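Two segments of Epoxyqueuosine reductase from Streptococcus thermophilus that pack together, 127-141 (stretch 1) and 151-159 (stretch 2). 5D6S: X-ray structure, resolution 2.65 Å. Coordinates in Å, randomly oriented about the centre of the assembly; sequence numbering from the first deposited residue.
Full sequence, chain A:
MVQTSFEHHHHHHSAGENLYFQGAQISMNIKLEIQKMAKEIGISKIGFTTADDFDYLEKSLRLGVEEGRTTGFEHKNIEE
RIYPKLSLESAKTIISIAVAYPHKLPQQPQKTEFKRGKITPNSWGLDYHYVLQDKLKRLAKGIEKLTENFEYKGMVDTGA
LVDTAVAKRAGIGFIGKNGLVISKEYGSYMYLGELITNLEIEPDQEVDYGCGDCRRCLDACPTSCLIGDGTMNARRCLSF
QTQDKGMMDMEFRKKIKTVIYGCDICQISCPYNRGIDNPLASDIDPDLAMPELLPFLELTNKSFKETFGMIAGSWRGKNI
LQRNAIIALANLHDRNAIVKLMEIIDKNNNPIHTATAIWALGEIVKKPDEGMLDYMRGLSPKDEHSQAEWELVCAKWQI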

# COMPACT_ATOMS: atom_id res chain seq x y z
N ASP A 127 2.44 9.86 6.92
CA ASP A 127 1.89 9.55 5.62
C ASP A 127 2.80 10.12 4.57
O ASP A 127 2.99 11.34 4.51
CB ASP A 127 0.50 10.17 5.50
CG ASP A 127 -0.15 9.91 4.14
OD1 ASP A 127 0.42 9.19 3.31
OD2 ASP A 127 -1.24 10.46 3.90
N TYR A 128 3.37 9.25 3.74
CA TYR A 128 4.28 9.70 2.68
C TYR A 128 3.69 10.84 1.84
O TYR A 128 4.39 11.77 1.48
CB TYR A 128 4.76 8.52 1.79
CG TYR A 128 3.78 7.90 0.81
CD1 TYR A 128 3.57 8.46 -0.44
CD2 TYR A 128 3.09 6.73 1.12
CE1 TYR A 128 2.71 7.88 -1.36
CE2 TYR A 128 2.21 6.16 0.21
CZ TYR A 128 2.03 6.75 -1.04
OH TYR A 128 1.15 6.20 -1.95
N HIS A 129 2.40 10.76 1.54
CA HIS A 129 1.75 11.83 0.78
C HIS A 129 2.07 13.18 1.37
O HIS A 129 2.34 14.11 0.64
CB HIS A 129 0.21 11.68 0.73
CG HIS A 129 -0.27 10.42 0.07
ND1 HIS A 129 -0.30 9.20 0.71
CD2 HIS A 129 -0.73 10.19 -1.18
CE1 HIS A 129 -0.77 8.28 -0.11
NE2 HIS A 129 -1.04 8.86 -1.27
N TYR A 130 1.97 13.32 2.68
CA TYR A 130 2.27 14.60 3.28
C TYR A 130 3.78 14.90 3.21
O TYR A 130 4.18 16.02 2.90
CB TYR A 130 1.80 14.72 4.74
CG TYR A 130 2.51 15.88 5.37
CD1 TYR A 130 2.20 17.19 5.00
CD2 TYR A 130 3.59 15.67 6.24
CE1 TYR A 130 2.91 18.26 5.53
CE2 TYR A 130 4.30 16.74 6.78
CZ TYR A 130 3.96 18.03 6.42
OH TYR A 130 4.67 19.09 6.94
N VAL A 131 4.61 13.90 3.52
CA VAL A 131 6.05 14.10 3.55
C VAL A 131 6.57 14.60 2.19
O VAL A 131 7.30 15.58 2.11
CB VAL A 131 6.81 12.81 3.97
CG1 VAL A 131 8.31 13.04 3.95
CG2 VAL A 131 6.41 12.37 5.37
N LEU A 132 6.18 13.91 1.12
CA LEU A 132 6.65 14.25 -0.22
C LEU A 132 6.08 15.57 -0.75
O LEU A 132 6.79 16.31 -1.41
CB LEU A 132 6.39 13.10 -1.21
CG LEU A 132 7.60 12.18 -1.30
CD1 LEU A 132 7.86 11.51 0.05
CD2 LEU A 132 7.45 11.15 -2.41
N GLN A 133 4.80 15.85 -0.49
CA GLN A 133 4.22 17.12 -0.92
C GLN A 133 4.96 18.26 -0.26
O GLN A 133 5.19 19.28 -0.89
CB GLN A 133 2.72 17.22 -0.65
CG GLN A 133 1.88 16.80 -1.87
CD GLN A 133 0.50 16.26 -1.48
OE1 GLN A 133 0.13 15.12 -1.81
NE2 GLN A 133 -0.26 17.07 -0.77
N ASP A 134 5.36 18.08 1.00
CA ASP A 134 6.19 19.07 1.69
C ASP A 134 7.55 19.26 0.98
O ASP A 134 7.97 20.39 0.72
CB ASP A 134 6.40 18.68 3.15
CG ASP A 134 7.33 19.63 3.90
OD1 ASP A 134 6.89 20.76 4.21
OD2 ASP A 134 8.50 19.23 4.17
N LYS A 135 8.24 18.15 0.68
CA LYS A 135 9.51 18.19 -0.07
C LYS A 135 9.42 18.87 -1.46
O LYS A 135 10.24 19.72 -1.79
CB LYS A 135 10.09 16.77 -0.20
CG LYS A 135 10.79 16.29 1.07
CD LYS A 135 11.24 14.85 0.94
CE LYS A 135 12.23 14.44 2.02
NZ LYS A 135 11.82 14.85 3.39
N LEU A 136 8.42 18.49 -2.26
CA LEU A 136 8.12 19.17 -3.53
C LEU A 136 7.79 20.65 -3.43
O LEU A 136 8.00 21.40 -4.37
CB LEU A 136 6.93 18.50 -4.22
CG LEU A 136 7.10 17.08 -4.73
CD1 LEU A 136 5.86 16.69 -5.51
CD2 LEU A 136 8.33 16.95 -5.61
N LYS A 137 7.21 21.07 -2.31
CA LYS A 137 6.87 22.48 -2.10
C LYS A 137 8.15 23.25 -1.91
O LYS A 137 8.34 24.30 -2.53
CB LYS A 137 6.02 22.62 -0.85
CG LYS A 137 4.69 23.30 -1.03
CD LYS A 137 3.71 22.77 0.01
CE LYS A 137 2.47 23.64 0.09
NZ LYS A 137 1.37 23.04 0.89
N ARG A 138 9.02 22.72 -1.05
CA ARG A 138 10.35 23.28 -0.77
C ARG A 138 11.25 23.39 -2.02
O ARG A 138 11.87 24.43 -2.27
CB ARG A 138 11.05 22.44 0.31
CG ARG A 138 10.93 23.03 1.71
CD ARG A 138 10.39 22.05 2.73
NE ARG A 138 11.25 20.90 2.96
CZ ARG A 138 12.39 20.91 3.67
NH1 ARG A 138 12.84 22.03 4.21
NH2 ARG A 138 13.08 19.79 3.83
N LEU A 139 11.30 22.31 -2.79
CA LEU A 139 12.00 22.29 -4.07
C LEU A 139 11.48 23.36 -5.04
O LEU A 139 12.25 24.05 -5.68
CB LEU A 139 11.85 20.91 -4.72
CG LEU A 139 12.91 20.55 -5.74
CD1 LEU A 139 14.18 20.12 -5.02
CD2 LEU A 139 12.42 19.45 -6.68
N ALA A 140 10.17 23.48 -5.17
CA ALA A 140 9.57 24.52 -5.99
C ALA A 140 9.90 25.92 -5.46
O ALA A 140 10.20 26.80 -6.25
CB ALA A 140 8.06 24.34 -6.11
N LYS A 141 9.85 26.14 -4.14
CA LYS A 141 10.15 27.47 -3.55
C LYS A 141 11.63 27.82 -3.77
O LYS A 141 11.97 28.99 -3.98
CB LYS A 141 9.81 27.56 -2.06
N GLU A 151 6.90 27.61 -13.72
CA GLU A 151 5.56 27.04 -13.58
C GLU A 151 5.66 25.56 -13.25
O GLU A 151 6.43 24.84 -13.87
CB GLU A 151 4.75 27.24 -14.85
CG GLU A 151 4.24 28.66 -15.04
CD GLU A 151 3.16 28.78 -16.11
OE1 GLU A 151 2.80 27.75 -16.75
OE2 GLU A 151 2.64 29.91 -16.28
N TYR A 152 4.85 25.11 -12.28
CA TYR A 152 4.91 23.72 -11.83
C TYR A 152 3.57 23.10 -11.45
O TYR A 152 2.55 23.77 -11.34
CB TYR A 152 5.88 23.57 -10.67
CG TYR A 152 5.51 24.34 -9.42
CD1 TYR A 152 5.78 25.69 -9.33
CD2 TYR A 152 4.95 23.70 -8.32
CE1 TYR A 152 5.47 26.39 -8.18
CE2 TYR A 152 4.65 24.41 -7.16
CZ TYR A 152 4.92 25.75 -7.11
OH TYR A 152 4.59 26.49 -6.00
N LYS A 153 3.62 21.79 -11.24
CA LYS A 153 2.45 20.99 -10.90
C LYS A 153 2.96 19.72 -10.22
O LYS A 153 3.56 18.87 -10.85
CB LYS A 153 1.68 20.69 -12.18
CG LYS A 153 0.59 19.66 -12.08
CD LYS A 153 -0.42 20.00 -11.01
CE LYS A 153 -1.66 19.14 -11.18
NZ LYS A 153 -2.39 19.03 -9.90
N GLY A 154 2.74 19.63 -8.91
CA GLY A 154 3.24 18.51 -8.11
C GLY A 154 2.28 17.34 -8.02
O GLY A 154 1.08 17.52 -7.91
N MET A 155 2.83 16.13 -8.04
CA MET A 155 2.04 14.91 -7.89
C MET A 155 2.72 13.92 -6.93
O MET A 155 3.93 13.77 -6.96
CB MET A 155 1.85 14.24 -9.25
CG MET A 155 0.95 15.03 -10.17
SD MET A 155 0.80 14.17 -11.73
CE MET A 155 -0.50 15.13 -12.50
N VAL A 156 1.93 13.23 -6.12
CA VAL A 156 2.45 12.08 -5.38
C VAL A 156 1.31 11.09 -5.09
O VAL A 156 0.42 11.38 -4.30
CB VAL A 156 3.24 12.53 -4.12
CG1 VAL A 156 2.55 13.68 -3.44
CG2 VAL A 156 3.48 11.38 -3.17
N ASP A 157 1.32 9.97 -5.81
CA ASP A 157 0.34 8.89 -5.73
C ASP A 157 -1.03 9.28 -6.30
O ASP A 157 -1.59 8.57 -7.12
CB ASP A 157 0.24 8.35 -4.30
CG ASP A 157 -0.73 7.18 -4.17
OD1 ASP A 157 -0.54 6.13 -4.81
OD2 ASP A 157 -1.64 7.27 -3.33
N THR A 158 -1.56 10.42 -5.86
CA THR A 158 -2.95 10.78 -6.11
C THR A 158 -3.13 11.56 -7.38
O THR A 158 -4.23 11.92 -7.75
CB THR A 158 -3.47 11.68 -4.98
OG1 THR A 158 -2.64 12.84 -4.87
CG2 THR A 158 -3.46 10.96 -3.65
N GLY A 159 -2.02 11.87 -8.04
CA GLY A 159 -2.05 12.53 -9.34
C GLY A 159 -2.37 11.57 -10.50
O GLY A 159 -2.44 10.35 -10.31

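Helix 128-141 packs against strand 152-155 and the loop that follows it. The two axes run nearly antiparallel, at 161°, and approach to 8.9 Å. The start of the helix therefore meets the end of stretch 2, with His 129 beside Val 156, and its later turns meet the strand, with Ala 140 beside Tyr 152. The contact buries 464 Å², both sides summed.

One hydrogen bond crosses between the stretches. His 129 NE2 donates to Asp 157 OD2 at 2.7 Å, with an N-H...acceptor angle of 162°. The oxygen lies at the edge of the imidazole, near its plane, as a good bond to a ring nitrogen requires. The other ring nitrogen is also engaged: His 129 ND1 donates to Asp 127 OD1 at 2.7 Å. The imidazole thus bridges two aspartates, one from each stretch.

Asp 127 also caps the helix. Asp 127 OD1 accepts from the backbone N of His 129 at 3.1 Å, so one carboxylate oxygen receives both the backbone and the side chain of the same residue.

Tyr 128 OH comes close to the carboxylate of Asp 157, 3.3 Å from both Asp 157 OD1 and Asp 157 OD2. The angles are poor, and neither approach is a hydrogen bond.

Apolar packing centres on Val 156, which has the largest area covered by the other stretch. Its CA-to-CB bond points toward the helix. Val 156 CG2 lies 3.9 Å from Leu 132 CB and 4.0 Å from Tyr 128 CD1, at the edge of the Tyr 128 ring. Val 156 CG1 is 3.3 Å from Gln 133 OE1, a close contact between a methyl group and a polar atom.

Further along the helix, the CA-to-CB bond of Leu 136 points toward the strand. Leu 136 CD1 is 4.1 Å from Gly 154 CA and 3.8 Å from Met 155 O, so it packs on backbone. Gly 154 has no side chain; an ideal CB would lie a tight 3.5 Å from Leu 136 CD1.

A CH-pi contact lies near the other end. Ala 140 CB sits over one face of the Tyr 152 ring, 3.6 Å from CB to the centroid and 15° off the ring normal.

Within stretch 2, the backbone N of Thr 158 donates to Val 156 O at 2.7 Å. Thr 158 OG1 adds a weak bond to Val 156 O at 3.4 Å.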